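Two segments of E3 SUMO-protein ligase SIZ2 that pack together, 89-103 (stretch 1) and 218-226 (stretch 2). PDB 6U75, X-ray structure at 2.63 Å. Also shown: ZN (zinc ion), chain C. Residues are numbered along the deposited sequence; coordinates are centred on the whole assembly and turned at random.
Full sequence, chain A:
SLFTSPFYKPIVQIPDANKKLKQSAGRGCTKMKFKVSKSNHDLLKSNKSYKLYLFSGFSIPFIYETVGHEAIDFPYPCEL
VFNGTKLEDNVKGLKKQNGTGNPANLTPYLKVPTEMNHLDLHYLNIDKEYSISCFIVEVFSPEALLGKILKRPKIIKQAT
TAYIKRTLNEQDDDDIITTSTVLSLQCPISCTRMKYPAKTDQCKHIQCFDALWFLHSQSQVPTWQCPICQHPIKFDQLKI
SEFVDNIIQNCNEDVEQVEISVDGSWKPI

Stretch 1 89-103: DNVKGLKKQNGTGNP
Stretch 2 218-226: QSQVPTWQC

How does the contact begin at Gln-218 and Ser-219? Gln-218 is helical (phi/psi -69/-26), and the first link to stretch 1 is through water: one molecule donates to Gln-218 O and to Asn-102 OD1, each at 3.2 Å. The amide of Asn-102 (chi1 -78°, m; chi2 -16°) also reaches the next carbonyl, Asn-102 ND2 donating to Ser-219 O at 3.2 Å. With an N-H...O angle of 128° this is a weak bond, yet it is the one direct hydrogen bond between the stretches. Ser-219 itself (-65/-14, chi1 p) points its CB away.

What do Gln-220 and Val-221 offer? The CA-to-CB bond of Gln-220 (-125/-16; chi1 p, chi2 t) also points away, so its backbone makes the approach: its CA lies 3.6 Å from Asn-102 ND2, and the CA atoms of Gln-220 and Asn-102 are 7.2 Å apart. Val-221 (-142/85, chi1 t) is extended and directs its CB sideways. Its CG1 packs against Leu-94 CD1 at 3.8 Å, an apolar contact; Leu-94 has a positive phi (54/75; chi1 -141°, between wells; chi2 72°, p), and its CA-to-CB bond points toward stretch 2.

Why is Pro-222 the centre of the contact? It has the largest covered area, 70 Å², and its CA is 4.9 Å from the CA of Thr-100; with Asn-102 beside Gln-220, the two segments run in roughly opposite directions, without strand pairing. The CA-to-CB bond of Pro-222 (-71/71, C-gamma exo) points toward stretch 1, its CD 3.4 Å from Thr-100 O and its CG 3.1 Å from Asn-102 OD1. Across from it, Thr-100 (-103/29, chi1 p) is held within its own loop: Thr-100 OG1 donates to Gly-93 O at 2.6 Å, while Asn-102 N donates to Val-91 O at 2.6 Å.

How does the contact end, from Thr-223 to Cys-226? Thr-223 N donates to Val-221 O at 2.6 Å, tightening the chain around Pro-222. Thr-223 (-83/-33, chi1 p) places CG2 3.7 Å from Leu-94 CD2 and 4.3 Å from Gln-97 OE1. Leu-94 and Gln-97 bound a type I turn, closed by Gln-97 N to Leu-94 O at 3.0 Å. Trp-224 (51/49, chi1 m) makes no contact, but Gln-225 (-121/136; m, t) returns, its NE2 3.7 Å from the NE2 of Gln-97 (chi1 and chi2 t). Beyond reach of stretch 1, Cys-226 SG binds ZN at 2.3 Å.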

# COMPACT_ATOMS: atom_id res chain seq x y z
N ASP A 89 12.28 -9.06 5.16
CA ASP A 89 11.20 -8.28 4.57
C ASP A 89 10.75 -8.89 3.25
O ASP A 89 11.57 -9.39 2.47
CB ASP A 89 11.64 -6.83 4.36
CG ASP A 89 11.95 -6.11 5.66
OD1 ASP A 89 13.00 -6.39 6.26
OD2 ASP A 89 11.14 -5.25 6.07
N ASN A 90 9.44 -8.85 3.00
CA ASN A 90 8.88 -9.22 1.70
C ASN A 90 9.05 -8.04 0.75
O ASN A 90 8.11 -7.33 0.39
CB ASN A 90 7.42 -9.62 1.85
CG ASN A 90 6.80 -10.08 0.55
OD1 ASN A 90 6.28 -9.28 -0.22
ND2 ASN A 90 6.86 -11.39 0.29
N VAL A 91 10.31 -7.83 0.34
CA VAL A 91 10.67 -6.61 -0.37
C VAL A 91 9.89 -6.48 -1.67
O VAL A 91 9.45 -5.38 -2.03
CB VAL A 91 12.19 -6.56 -0.62
CG1 VAL A 91 12.93 -6.27 0.67
CG2 VAL A 91 12.69 -7.86 -1.25
N LYS A 92 9.70 -7.58 -2.39
CA LYS A 92 9.01 -7.56 -3.68
C LYS A 92 7.85 -8.56 -3.63
O LYS A 92 8.02 -9.74 -3.93
CB LYS A 92 9.97 -7.87 -4.83
CG LYS A 92 9.86 -6.90 -6.00
CD LYS A 92 8.44 -6.84 -6.55
CE LYS A 92 8.37 -5.93 -7.77
NZ LYS A 92 6.97 -5.55 -8.09
N GLY A 93 6.67 -8.07 -3.25
CA GLY A 93 5.48 -8.88 -3.27
C GLY A 93 4.81 -8.88 -4.63
O GLY A 93 5.02 -7.98 -5.45
N LEU A 94 4.00 -9.91 -4.87
CA LEU A 94 3.32 -10.09 -6.15
C LEU A 94 4.34 -10.07 -7.30
O LEU A 94 4.46 -9.10 -8.05
CB LEU A 94 2.23 -9.03 -6.34
CG LEU A 94 0.94 -9.51 -7.00
CD1 LEU A 94 0.14 -10.38 -6.03
CD2 LEU A 94 0.10 -8.34 -7.48
N LYS A 95 5.07 -11.18 -7.39
CA LYS A 95 6.14 -11.28 -8.38
C LYS A 95 5.63 -11.05 -9.79
O LYS A 95 6.40 -10.61 -10.66
CB LYS A 95 6.81 -12.66 -8.29
CG LYS A 95 7.28 -13.05 -6.89
CD LYS A 95 7.00 -14.52 -6.62
CE LYS A 95 7.29 -14.88 -5.17
NZ LYS A 95 6.82 -16.26 -4.85
N LYS A 96 4.35 -11.32 -10.04
CA LYS A 96 3.79 -11.20 -11.38
C LYS A 96 3.57 -9.75 -11.80
O LYS A 96 3.50 -9.47 -13.00
CB LYS A 96 2.47 -11.96 -11.47
CG LYS A 96 2.61 -13.46 -11.33
CD LYS A 96 3.29 -14.07 -12.55
CE LYS A 96 3.07 -15.57 -12.61
NZ LYS A 96 1.64 -15.93 -12.80
N GLN A 97 3.44 -8.83 -10.85
CA GLN A 97 3.14 -7.44 -11.14
C GLN A 97 4.33 -6.55 -10.78
O GLN A 97 5.06 -6.82 -9.83
CB GLN A 97 1.90 -6.98 -10.37
CG GLN A 97 1.38 -5.61 -10.79
CD GLN A 97 0.08 -5.25 -10.08
OE1 GLN A 97 -0.61 -6.12 -9.56
NE2 GLN A 97 -0.24 -3.96 -10.06
N ASN A 98 4.50 -5.48 -11.55
CA ASN A 98 5.57 -4.52 -11.34
C ASN A 98 5.05 -3.33 -10.55
O ASN A 98 3.92 -2.87 -10.76
CB ASN A 98 6.14 -4.04 -12.67
CG ASN A 98 6.76 -5.17 -13.48
OD1 ASN A 98 7.43 -6.04 -12.93
ND2 ASN A 98 6.54 -5.15 -14.79
N GLY A 99 5.87 -2.83 -9.63
CA GLY A 99 5.49 -1.72 -8.78
C GLY A 99 4.77 -2.11 -7.51
O GLY A 99 4.32 -1.23 -6.78
N THR A 100 4.65 -3.41 -7.23
CA THR A 100 3.95 -3.90 -6.05
C THR A 100 4.92 -4.35 -4.96
O THR A 100 4.60 -5.24 -4.17
CB THR A 100 3.02 -5.06 -6.42
OG1 THR A 100 3.80 -6.20 -6.81
CG2 THR A 100 2.11 -4.66 -7.57
N GLY A 101 6.11 -3.75 -4.91
CA GLY A 101 7.09 -4.08 -3.90
C GLY A 101 7.01 -3.14 -2.71
O GLY A 101 6.48 -2.04 -2.80
N ASN A 102 7.55 -3.60 -1.59
CA ASN A 102 7.65 -2.81 -0.38
C ASN A 102 9.11 -2.47 -0.08
O ASN A 102 10.02 -3.14 -0.56
CB ASN A 102 7.06 -3.57 0.82
CG ASN A 102 5.55 -3.54 0.84
OD1 ASN A 102 4.92 -2.73 0.16
ND2 ASN A 102 4.96 -4.42 1.64
N PRO A 103 9.35 -1.43 0.70
CA PRO A 103 10.72 -1.12 1.12
C PRO A 103 11.18 -2.07 2.22
O PRO A 103 10.39 -2.79 2.83
CB PRO A 103 10.62 0.32 1.62
CG PRO A 103 9.21 0.47 2.07
CD PRO A 103 8.39 -0.40 1.15
N GLN A 218 -3.20 -3.82 1.51
CA GLN A 218 -2.30 -3.00 0.70
C GLN A 218 -0.97 -2.76 1.40
O GLN A 218 0.05 -2.54 0.73
CB GLN A 218 -2.96 -1.67 0.36
CG GLN A 218 -4.23 -1.80 -0.48
CD GLN A 218 -3.95 -2.37 -1.85
OE1 GLN A 218 -2.86 -2.22 -2.39
NE2 GLN A 218 -4.95 -3.02 -2.43
N SER A 219 -0.95 -2.79 2.74
CA SER A 219 0.30 -2.58 3.46
C SER A 219 1.32 -3.68 3.20
O SER A 219 2.50 -3.51 3.54
CB SER A 219 0.03 -2.49 4.96
OG SER A 219 -0.42 -3.73 5.48
N GLN A 220 0.90 -4.80 2.60
CA GLN A 220 1.79 -5.91 2.30
C GLN A 220 1.79 -6.32 0.84
O GLN A 220 2.71 -7.03 0.41
CB GLN A 220 1.44 -7.13 3.16
CG GLN A 220 -0.03 -7.53 3.11
CD GLN A 220 -0.44 -8.37 4.30
OE1 GLN A 220 0.26 -8.44 5.31
NE2 GLN A 220 -1.60 -9.03 4.19
N VAL A 221 0.79 -5.91 0.06
CA VAL A 221 0.78 -6.15 -1.39
C VAL A 221 0.19 -4.92 -2.06
O VAL A 221 -1.02 -4.88 -2.35
CB VAL A 221 -0.02 -7.42 -1.74
CG1 VAL A 221 0.17 -7.77 -3.21
CG2 VAL A 221 0.40 -8.58 -0.85
N PRO A 222 0.99 -3.89 -2.34
CA PRO A 222 0.43 -2.63 -2.87
C PRO A 222 -0.08 -2.73 -4.30
O PRO A 222 0.52 -2.17 -5.22
CB PRO A 222 1.61 -1.65 -2.77
CG PRO A 222 2.56 -2.28 -1.80
CD PRO A 222 2.42 -3.75 -1.99
N THR A 223 -1.19 -3.44 -4.50
CA THR A 223 -1.82 -3.47 -5.82
C THR A 223 -2.71 -2.25 -6.04
O THR A 223 -2.82 -1.77 -7.17
CB THR A 223 -2.65 -4.74 -5.99
OG1 THR A 223 -3.87 -4.63 -5.24
CG2 THR A 223 -1.88 -5.96 -5.50
N TRP A 224 -3.34 -1.75 -4.98
CA TRP A 224 -4.23 -0.60 -5.05
C TRP A 224 -5.27 -0.78 -6.15
O TRP A 224 -5.50 0.10 -6.99
CB TRP A 224 -3.44 0.69 -5.22
CG TRP A 224 -2.73 1.06 -3.97
CD1 TRP A 224 -1.41 0.87 -3.68
CD2 TRP A 224 -3.31 1.65 -2.80
NE1 TRP A 224 -1.13 1.32 -2.41
CE2 TRP A 224 -2.29 1.80 -1.85
CE3 TRP A 224 -4.61 2.07 -2.48
CZ2 TRP A 224 -2.51 2.36 -0.60
CZ3 TRP A 224 -4.83 2.63 -1.23
CH2 TRP A 224 -3.78 2.76 -0.31
N GLN A 225 -5.91 -1.95 -6.14
CA GLN A 225 -7.02 -2.26 -7.02
C GLN A 225 -8.23 -2.59 -6.17
O GLN A 225 -8.13 -3.31 -5.17
CB GLN A 225 -6.68 -3.44 -7.94
CG GLN A 225 -5.50 -3.19 -8.86
CD GLN A 225 -5.10 -4.43 -9.63
OE1 GLN A 225 -5.85 -5.41 -9.70
NE2 GLN A 225 -3.90 -4.40 -10.22
N CYS A 226 -9.38 -2.06 -6.57
CA CYS A 226 -10.61 -2.32 -5.85
C CYS A 226 -10.83 -3.83 -5.73
O CYS A 226 -10.79 -4.54 -6.75
CB CYS A 226 -11.80 -1.68 -6.57
SG CYS A 226 -13.40 -1.96 -5.79
ZN ZN C . -14.73 -0.70 -7.24
O HOH W 1 2.66 -0.74 1.13